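PDB 6HBE: copper-containing nitrite reductase, which probably reduces nitrite to nitric oxide at its copper centres, using electrons from cytochrome c, as a three-domain homotrimeric enzyme of denitrification. Local coordinates for residues Q37-R42 against R309-Y314. Sequence-based numbering, arbitrary orientation.
Sequences QGVYLR and RVVDPY. With CA (calcium ion), chain O.
Strand 309-311 runs parallel to 39-42, with Val-39 level with Arg-309, Tyr-40 with Val-310 and Leu-41 with Val-311. Tyr-40 is gripped through both backbone polar atoms: its N gives to Arg-309 O at 3.0 Å, and its O takes the N-H of Val-311 at 2.7 Å, both nearly straight (173°). Arg-42 N to Val-311 O continues the ladder, while the bond from Arg-309 N to Gly-38 O at the other end is longer, 3.3 Å, and more bent.

Val-39, Leu-41, Arg-309 and Val-311 share one face. Leu-41 sends CG anti to its backbone N (chi1 175°), and its CD1 then crosses obliquely to Val-311 CG1 at 3.7 Å. The Arg-309 guanidinium leads off to salt bridges with Glu-322 and with Glu-376 of the second subunit. On the other face, the Tyr-40 ring swings away and packs on Ile-32 of strand 21-36. Arg-42, extended from CG to NE, slants past Val-310 CG1, which lies 4.0 Å from its NE.

Past the strand, the Asp-312 carboxylate lies beside the aliphatic part of Arg-42, OD2 3.7 Å from CD. Arg-42 NE stays 4.2 Å from Asp-312 OD2, too far for a salt bridge. The guanidinium and carboxylate planes are 52° apart. Asp-312 OD1 also takes a weak bond from Tyr-314 N; an alanine here, lacking the carboxylate, would probably leave the backbone around Pro-313 and Tyr-314 less well held and weaken any attraction for Arg-42. Pro-313 CG sits over the centre of the Tyr-314 ring.

At the opposite end, Gln-37 bends at chi2 to put OE1 on the calcium, 2.4 Å away, alongside Asp-36 and five waters. The segment between the second and the C-terminal domain thus adds a parallel strand at the edge, within this chain, of a mixed sheet of the N-terminal cupredoxin domain.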
ATOM      1  N   GLN C  37      -5.964  -9.163 -24.001  1.00 24.64           N
ATOM      2  CA  GLN C  37      -6.824  -9.384 -25.160  1.00 25.43           C
ATOM      3  C   GLN C  37      -8.050  -8.500 -25.034  1.00 24.56           C
ATOM      4  O   GLN C  37      -8.743  -8.579 -24.034  1.00 26.21           O
ATOM      5  CB  GLN C  37      -7.277 -10.857 -25.310  1.00 25.99           C
ATOM      6  CG  GLN C  37      -6.191 -11.852 -25.712  1.00 24.68           C
ATOM      7  CD  GLN C  37      -5.286 -12.260 -24.567  1.00 24.85           C
ATOM      8  OE1 GLN C  37      -5.644 -12.106 -23.404  1.00 24.39           O
ATOM      9  NE2 GLN C  37      -4.100 -12.779 -24.884  1.00 26.05           N
ATOM     10  N   GLY C  38      -8.309  -7.650 -26.038  1.00 25.94           N
ATOM     11  CA  GLY C  38      -9.503  -6.757 -26.055  1.00 24.92           C
ATOM     12  C   GLY C  38      -9.475  -5.583 -25.044  1.00 23.61           C
ATOM     13  O   GLY C  38     -10.498  -4.933 -24.838  1.00 23.31           O
ATOM     14  N   VAL C  39      -8.330  -5.326 -24.410  1.00 21.77           N
ATOM     15  CA  VAL C  39      -8.212  -4.281 -23.353  1.00 22.90           C
ATOM     16  C   VAL C  39      -7.118  -3.278 -23.730  1.00 22.45           C
ATOM     17  O   VAL C  39      -5.939  -3.635 -23.829  1.00 22.11           O
ATOM     18  CB  VAL C  39      -7.899  -4.888 -21.968  1.00 24.27           C
ATOM     19  CG1 VAL C  39      -7.770  -3.786 -20.900  1.00 24.16           C
ATOM     20  CG2 VAL C  39      -8.997  -5.873 -21.577  1.00 24.52           C
ATOM     21  N   TYR C  40      -7.524  -2.025 -23.969  1.00 22.40           N
ATOM     22  CA  TYR C  40      -6.638  -0.974 -24.440  1.00 23.13           C
ATOM     23  C   TYR C  40      -6.436   0.113 -23.402  1.00 23.41           C
ATOM     24  O   TYR C  40      -7.378   0.473 -22.733  1.00 26.59           O
ATOM     25  CB  TYR C  40      -7.184  -0.349 -25.733  1.00 24.37           C
ATOM     26  CG  TYR C  40      -7.266  -1.368 -26.825  1.00 25.90           C
ATOM     27  CD1 TYR C  40      -8.383  -2.195 -26.929  1.00 28.08           C
ATOM     28  CD2 TYR C  40      -6.220  -1.551 -27.721  1.00 29.35           C
ATOM     29  CE1 TYR C  40      -8.470  -3.163 -27.917  1.00 29.59           C
ATOM     30  CE2 TYR C  40      -6.298  -2.522 -28.721  1.00 30.84           C
ATOM     31  CZ  TYR C  40      -7.445  -3.312 -28.806  1.00 30.68           C
ATOM     32  OH  TYR C  40      -7.569  -4.291 -29.770  1.00 37.29           O
ATOM     33  N   LEU C  41      -5.203   0.621 -23.299  1.00 22.31           N
ATOM     34  CA  LEU C  41      -4.793   1.651 -22.351  1.00 23.54           C
ATOM     35  C   LEU C  41      -4.259   2.878 -23.088  1.00 23.88           C
ATOM     36  O   LEU C  41      -3.285   2.766 -23.843  1.00 25.23           O
ATOM     37  CB  LEU C  41      -3.643   1.089 -21.471  1.00 24.03           C
ATOM     38  CG  LEU C  41      -2.971   2.025 -20.468  1.00 24.66           C
ATOM     39  CD1 LEU C  41      -3.959   2.509 -19.427  1.00 25.65           C
ATOM     40  CD2 LEU C  41      -1.783   1.349 -19.786  1.00 26.44           C
ATOM     41  N   ARG C  42      -4.848   4.044 -22.839  1.00 24.75           N
ATOM     42  CA  ARG C  42      -4.341   5.318 -23.385  1.00 25.53           C
ATOM     43  C   ARG C  42      -3.352   5.927 -22.433  1.00 25.93           C
ATOM     44  O   ARG C  42      -3.585   5.935 -21.225  1.00 29.15           O
ATOM     45  CB  ARG C  42      -5.467   6.336 -23.591  1.00 28.61           C
ATOM     46  CG  ARG C  42      -6.537   5.927 -24.594  1.00 33.22           C
ATOM     47  CD  ARG C  42      -7.292   7.147 -25.105  1.00 36.24           C
ATOM     48  NE  ARG C  42      -8.646   6.761 -25.455  1.00 42.77           N
ATOM     49  CZ  ARG C  42      -9.128   6.571 -26.685  1.00 48.71           C
ATOM     50  NH1 ARG C  42     -10.409   6.195 -26.807  1.00 50.78           N
ATOM     51  NH2 ARG C  42      -8.388   6.761 -27.790  1.00 49.42           N
ATOM     52  N   ARG C 309     -12.738  -3.117 -23.239  1.00 29.15           N
ATOM     53  CA  ARG C 309     -12.462  -2.082 -22.244  1.00 27.90           C
ATOM     54  C   ARG C 309     -11.421  -1.126 -22.809  1.00 26.52           C
ATOM     55  O   ARG C 309     -10.458  -1.571 -23.469  1.00 25.12           O
ATOM     56  CB  ARG C 309     -11.960  -2.736 -20.931  1.00 28.72           C
ATOM     57  CG  ARG C 309     -11.452  -1.770 -19.874  1.00 31.74           C
ATOM     58  CD  ARG C 309     -11.173  -2.444 -18.531  1.00 33.25           C
ATOM     59  NE  ARG C 309     -12.336  -2.441 -17.637  1.00 34.82           N
ATOM     60  CZ  ARG C 309     -12.462  -3.168 -16.520  1.00 36.41           C
ATOM     61  NH1 ARG C 309     -11.480  -3.986 -16.098  1.00 30.54           N
ATOM     62  NH2 ARG C 309     -13.592  -3.068 -15.808  1.00 37.01           N
ATOM     63  N   VAL C 310     -11.636   0.177 -22.600  1.00 23.50           N
ATOM     64  CA  VAL C 310     -10.605   1.185 -22.820  1.00 23.98           C
ATOM     65  C   VAL C 310     -10.331   1.909 -21.511  1.00 23.90           C
ATOM     66  O   VAL C 310     -11.223   2.515 -20.936  1.00 23.76           O
ATOM     67  CB  VAL C 310     -11.010   2.250 -23.880  1.00 25.69           C
ATOM     68  CG1 VAL C 310      -9.840   3.210 -24.139  1.00 27.55           C
ATOM     69  CG2 VAL C 310     -11.435   1.558 -25.163  1.00 25.99           C
ATOM     70  N   VAL C 311      -9.073   1.860 -21.070  1.00 23.69           N
ATOM     71  CA  VAL C 311      -8.625   2.444 -19.808  1.00 24.20           C
ATOM     72  C   VAL C 311      -7.910   3.757 -20.164  1.00 23.49           C
ATOM     73  O   VAL C 311      -7.130   3.785 -21.120  1.00 22.40           O
ATOM     74  CB  VAL C 311      -7.627   1.493 -19.092  1.00 24.23           C
ATOM     75  CG1 VAL C 311      -7.181   2.079 -17.751  1.00 24.02           C
ATOM     76  CG2 VAL C 311      -8.235   0.094 -18.908  1.00 23.38           C
ATOM     77  N   ASP C 312      -8.201   4.831 -19.419  1.00 22.28           N
ATOM     78  CA  ASP C 312      -7.534   6.115 -19.604  1.00 23.32           C
ATOM     79  C   ASP C 312      -7.468   6.862 -18.272  1.00 21.62           C
ATOM     80  O   ASP C 312      -8.477   7.372 -17.816  1.00 20.67           O
ATOM     81  CB  ASP C 312      -8.292   6.950 -20.659  1.00 25.47           C
ATOM     82  CG  ASP C 312      -7.609   8.281 -20.981  1.00 27.57           C
ATOM     83  OD1 ASP C 312      -6.608   8.710 -20.335  1.00 26.77           O
ATOM     84  OD2 ASP C 312      -8.056   8.905 -21.946  1.00 31.52           O
ATOM     85  N   PRO C 313      -6.275   6.952 -17.654  1.00 21.37           N
ATOM     86  CA  PRO C 313      -6.267   7.584 -16.344  1.00 22.42           C
ATOM     87  C   PRO C 313      -6.696   9.066 -16.352  1.00 23.69           C
ATOM     88  O   PRO C 313      -7.385   9.499 -15.421  1.00 24.19           O
ATOM     89  CB  PRO C 313      -4.807   7.434 -15.895  1.00 22.97           C
ATOM     90  CG  PRO C 313      -4.031   7.249 -17.149  1.00 22.26           C
ATOM     91  CD  PRO C 313      -4.925   6.513 -18.068  1.00 22.30           C
ATOM     92  N   TYR C 314      -6.325   9.787 -17.406  1.00 23.43           N
ATOM     93  CA  TYR C 314      -6.546  11.236 -17.522  1.00 23.19           C
ATOM     94  C   TYR C 314      -7.926  11.659 -18.086  1.00 23.91           C
ATOM     95  O   TYR C 314      -8.409  12.746 -17.783  1.00 23.38           O
ATOM     96  CB  TYR C 314      -5.509  11.821 -18.430  1.00 23.97           C
ATOM     97  CG  TYR C 314      -4.059  11.400 -18.169  1.00 23.97           C
ATOM     98  CD1 TYR C 314      -3.424  11.692 -16.977  1.00 22.95           C
ATOM     99  CD2 TYR C 314      -3.341  10.706 -19.137  1.00 23.28           C
ATOM    100  CE1 TYR C 314      -2.101  11.336 -16.775  1.00 22.01           C
ATOM    101  CE2 TYR C 314      -2.020  10.360 -18.942  1.00 22.50           C
ATOM    102  CZ  TYR C 314      -1.411  10.667 -17.775  1.00 22.11           C
ATOM    103  OH  TYR C 314      -0.085  10.314 -17.606  1.00 22.10           O
TER
HETATM  104 CA    CA O 503      -5.437 -12.679 -21.086  1.00 22.37          CA
HETATM  105  O   HOH W   1      -4.707 -14.869 -22.228  1.00 24.99           O
HETATM  106  O   HOH W   2      -5.809 -14.649 -19.563  1.00 29.08           O
HETATM  107  O   HOH W   3      -5.328 -11.954 -18.807  1.00 27.79           O
HETATM  108  O   HOH W   4      -7.536 -12.913 -21.363  1.00 31.31           O
HETATM  109  O   HOH W   5      -3.199 -12.671 -21.040  1.00 21.74           O